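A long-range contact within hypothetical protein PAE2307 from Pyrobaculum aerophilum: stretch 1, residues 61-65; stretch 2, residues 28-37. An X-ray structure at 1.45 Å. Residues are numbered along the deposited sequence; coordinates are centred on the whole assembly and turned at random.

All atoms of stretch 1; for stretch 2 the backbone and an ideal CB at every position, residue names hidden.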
# COMPACT_ATOMS: atom_id res chain seq x y z
N VAL A 61 29.40 -6.08 -2.24
CA VAL A 61 28.19 -6.86 -2.13
C VAL A 61 27.90 -6.84 -0.64
O VAL A 61 28.62 -7.44 0.16
CB VAL A 61 28.40 -8.32 -2.59
CG1 VAL A 61 27.13 -9.13 -2.34
CG2 VAL A 61 28.77 -8.35 -4.06
N ARG A 62 26.86 -6.10 -0.26
CA ARG A 62 26.47 -5.96 1.14
C ARG A 62 25.54 -7.12 1.48
O ARG A 62 24.72 -7.52 0.65
CB ARG A 62 25.76 -4.62 1.34
CG ARG A 62 26.55 -3.43 0.84
CD ARG A 62 27.78 -3.17 1.71
NE ARG A 62 28.55 -2.02 1.24
CZ ARG A 62 29.47 -1.38 1.96
NH1 ARG A 62 29.74 -1.79 3.20
NH2 ARG A 62 30.11 -0.35 1.45
N HIS A 63 25.65 -7.65 2.69
CA HIS A 63 24.81 -8.79 3.04
C HIS A 63 24.44 -8.92 4.51
O HIS A 63 25.10 -8.38 5.39
CB HIS A 63 25.50 -10.08 2.58
CG HIS A 63 26.85 -10.28 3.19
ND1 HIS A 63 27.08 -11.18 4.21
CD2 HIS A 63 28.05 -9.73 2.89
CE1 HIS A 63 28.37 -11.17 4.52
NE2 HIS A 63 28.98 -10.30 3.73
N GLU A 64 23.35 -9.65 4.73
CA GLU A 64 22.82 -9.96 6.06
C GLU A 64 22.19 -11.35 5.93
O GLU A 64 21.74 -11.72 4.84
CB GLU A 64 21.73 -8.97 6.49
CG GLU A 64 22.19 -7.53 6.70
CD GLU A 64 23.15 -7.37 7.87
OE1 GLU A 64 23.19 -8.25 8.75
OE2 GLU A 64 23.86 -6.34 7.92
N ALA A 65 22.15 -12.11 7.01
CA ALA A 65 21.58 -13.45 6.95
C ALA A 65 21.54 -14.13 8.31
O ALA A 65 22.30 -13.77 9.21
CB ALA A 65 22.39 -14.32 5.98
N UNK A 28 20.74 2.64 -3.11
CA UNK A 28 21.14 3.11 -1.79
C UNK A 28 21.51 1.97 -0.84
O UNK A 28 20.82 0.96 -0.75
CB UNK A 28 20.01 3.94 -1.18
N UNK A 29 22.61 2.17 -0.12
CA UNK A 29 23.14 1.19 0.80
C UNK A 29 22.16 0.71 1.88
O UNK A 29 22.24 -0.43 2.33
CB UNK A 29 24.38 1.78 1.47
N UNK A 30 21.21 1.56 2.26
CA UNK A 30 20.24 1.18 3.29
C UNK A 30 19.38 -0.01 2.84
O UNK A 30 18.74 -0.65 3.66
CB UNK A 30 19.34 2.37 3.63
N UNK A 31 19.39 -0.30 1.54
CA UNK A 31 18.61 -1.42 1.01
C UNK A 31 18.86 -2.73 1.77
O UNK A 31 17.91 -3.46 2.10
CB UNK A 31 18.93 -1.62 -0.47
N UNK A 32 20.12 -3.03 2.06
CA UNK A 32 20.44 -4.28 2.74
C UNK A 32 19.77 -4.39 4.11
O UNK A 32 19.26 -5.45 4.46
CB UNK A 32 21.96 -4.41 2.90
N UNK A 33 19.75 -3.31 4.88
CA UNK A 33 19.12 -3.35 6.20
C UNK A 33 17.60 -3.38 6.09
O UNK A 33 16.94 -4.11 6.84
CB UNK A 33 19.56 -2.15 7.03
N UNK A 34 17.04 -2.61 5.17
CA UNK A 34 15.59 -2.60 5.03
C UNK A 34 15.05 -3.95 4.56
O UNK A 34 13.98 -4.37 5.01
CB UNK A 34 15.17 -1.50 4.05
N UNK A 35 15.78 -4.63 3.69
CA UNK A 35 15.34 -5.94 3.22
C UNK A 35 15.47 -6.96 4.36
O UNK A 35 14.62 -7.83 4.52
CB UNK A 35 16.15 -6.38 2.00
N UNK A 36 16.53 -6.84 5.15
CA UNK A 36 16.71 -7.75 6.28
C UNK A 36 15.49 -7.63 7.20
O UNK A 36 14.91 -8.62 7.63
CB UNK A 36 18.00 -7.44 7.04
N UNK A 37 15.09 -6.39 7.47
CA UNK A 37 13.96 -6.13 8.35
C UNK A 37 12.64 -6.63 7.77
O UNK A 37 11.82 -7.20 8.49
CB UNK A 37 13.86 -4.63 8.64

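Stretch 1 is a strand that runs roughly parallel to the helix of stretch 2, at 22°, with 8.1 Å between the axes at closest approach. Arg62 and Glu64 point toward the helix, and His63 and Ala65 point away. What stretch 1 offers is therefore mostly the carbon of two long charged side chains.

Position 28 has phi/psi of 75/136, and its CB lies far from stretch 1. The positive phi would be easy for glycine, but stretch 1 sets no preference. The residue is Phe28. It opens a type I turn, and its O accepts a hydrogen bond from the N of position 31 at 3.0 Å.

Position 29 points sideways, and nothing of stretch 1 lies within 5.5 Å of its ideal CB. Only a side chain of some length could reach the end of Arg62. An aliphatic chain could cover the flat guanidinium, and an acid could address its charge. The residue is Ile29, with both chi angles t. Its CD1 lies over one face of the guanidinium, 3.7 Å from Arg62 CZ.

Position 30 is out of reach, so many residues would suit. Lys30 turns to position 34 within its own stretch.

Position 31 is also out of reach and unrestricted by stretch 1. It is Thr31, in the helix.

Position 32 faces the strand squarely. Its ideal CB is 4.1 Å from Arg62 CB and 4.9 Å from both His63 N and Glu64 CG. The close backbone and aliphatic carbon favour a compact apolar residue, such as alanine, valine or perhaps isoleucine. The residue is Val32. Its CG2 sits 3.8 Å from His63 CA and 3.8 Å from Glu64 CG, packing against both backbone and side chain.

Position 33 points sideways, with no close neighbour at its CB; polar or apolar residues would fit. Glu33 has its carboxylate hydrogen-bonded elsewhere in the structure.

Positions 34 and 35 are out of reach and open to many residues. They are Asp34 and Leu35. Asp34 OD2 holds Lys30 NZ, four residues earlier, in a salt bridge at 2.7 Å.

Position 36 is one turn after 32 and again points toward the strand. Its ideal CB is 4.1 Å from Glu64 CB. Leucine, methionine or an aromatic residue could pack on that carbon. The residue is Tyr36, chi1 t, whose ring meets Glu64 obliquely, Tyr36 CD2 to Glu64 CB at 3.7 Å.

Position 37 is out of reach, so stretch 1 sets no preference. Glu37 has its carboxylate hydrogen-bonded elsewhere. No hydrogen bond crosses between the stretches.

Stretch 2 28-37: FIKTVEDLYE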
# COMPACT_ATOMS: atom_id res chain seq x y z
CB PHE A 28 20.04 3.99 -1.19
CG PHE A 28 20.44 4.70 0.07
CD1 PHE A 28 21.69 5.30 0.18
CD2 PHE A 28 19.54 4.81 1.13
CE1 PHE A 28 22.04 6.01 1.34
CE2 PHE A 28 19.88 5.51 2.29
CZ PHE A 28 21.13 6.11 2.39
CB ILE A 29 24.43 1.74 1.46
CG1 ILE A 29 25.32 0.59 1.94
CG2 ILE A 29 24.09 2.67 2.60
CD1 ILE A 29 26.72 1.03 2.34
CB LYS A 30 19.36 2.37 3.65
CG LYS A 30 18.54 2.18 4.93
CD LYS A 30 18.04 3.51 5.51
CE LYS A 30 16.93 4.14 4.67
NZ LYS A 30 15.62 3.45 4.88
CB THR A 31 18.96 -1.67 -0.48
OG1 THR A 31 18.47 -0.58 -1.27
CG2 THR A 31 18.32 -2.97 -0.98
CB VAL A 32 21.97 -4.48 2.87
CG1 VAL A 32 22.55 -3.52 3.88
CG2 VAL A 32 22.28 -5.92 3.25
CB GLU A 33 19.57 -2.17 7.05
CG GLU A 33 21.06 -2.21 7.38
CD GLU A 33 21.44 -1.41 8.61
OE1 GLU A 33 20.56 -1.12 9.45
OE2 GLU A 33 22.64 -1.09 8.75
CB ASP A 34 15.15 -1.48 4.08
CG ASP A 34 15.34 -0.09 4.68
OD1 ASP A 34 15.55 0.02 5.92
OD2 ASP A 34 15.26 0.90 3.93
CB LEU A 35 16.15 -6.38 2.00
CG LEU A 35 15.81 -5.66 0.68
CD1 LEU A 35 16.71 -6.17 -0.43
CD2 LEU A 35 14.34 -5.91 0.33
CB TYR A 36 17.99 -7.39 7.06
CG TYR A 36 18.08 -8.02 8.43
CD1 TYR A 36 17.47 -7.43 9.54
CD2 TYR A 36 18.72 -9.24 8.62
CE1 TYR A 36 17.50 -8.03 10.79
CE2 TYR A 36 18.75 -9.86 9.86
CZ TYR A 36 18.14 -9.25 10.94
OH TYR A 36 18.15 -9.88 12.17
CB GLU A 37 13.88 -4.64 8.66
CG GLU A 37 15.01 -4.18 9.59
CD GLU A 37 14.88 -2.74 10.01
OE1 GLU A 37 13.74 -2.29 10.26
OE2 GLU A 37 15.91 -2.05 10.12
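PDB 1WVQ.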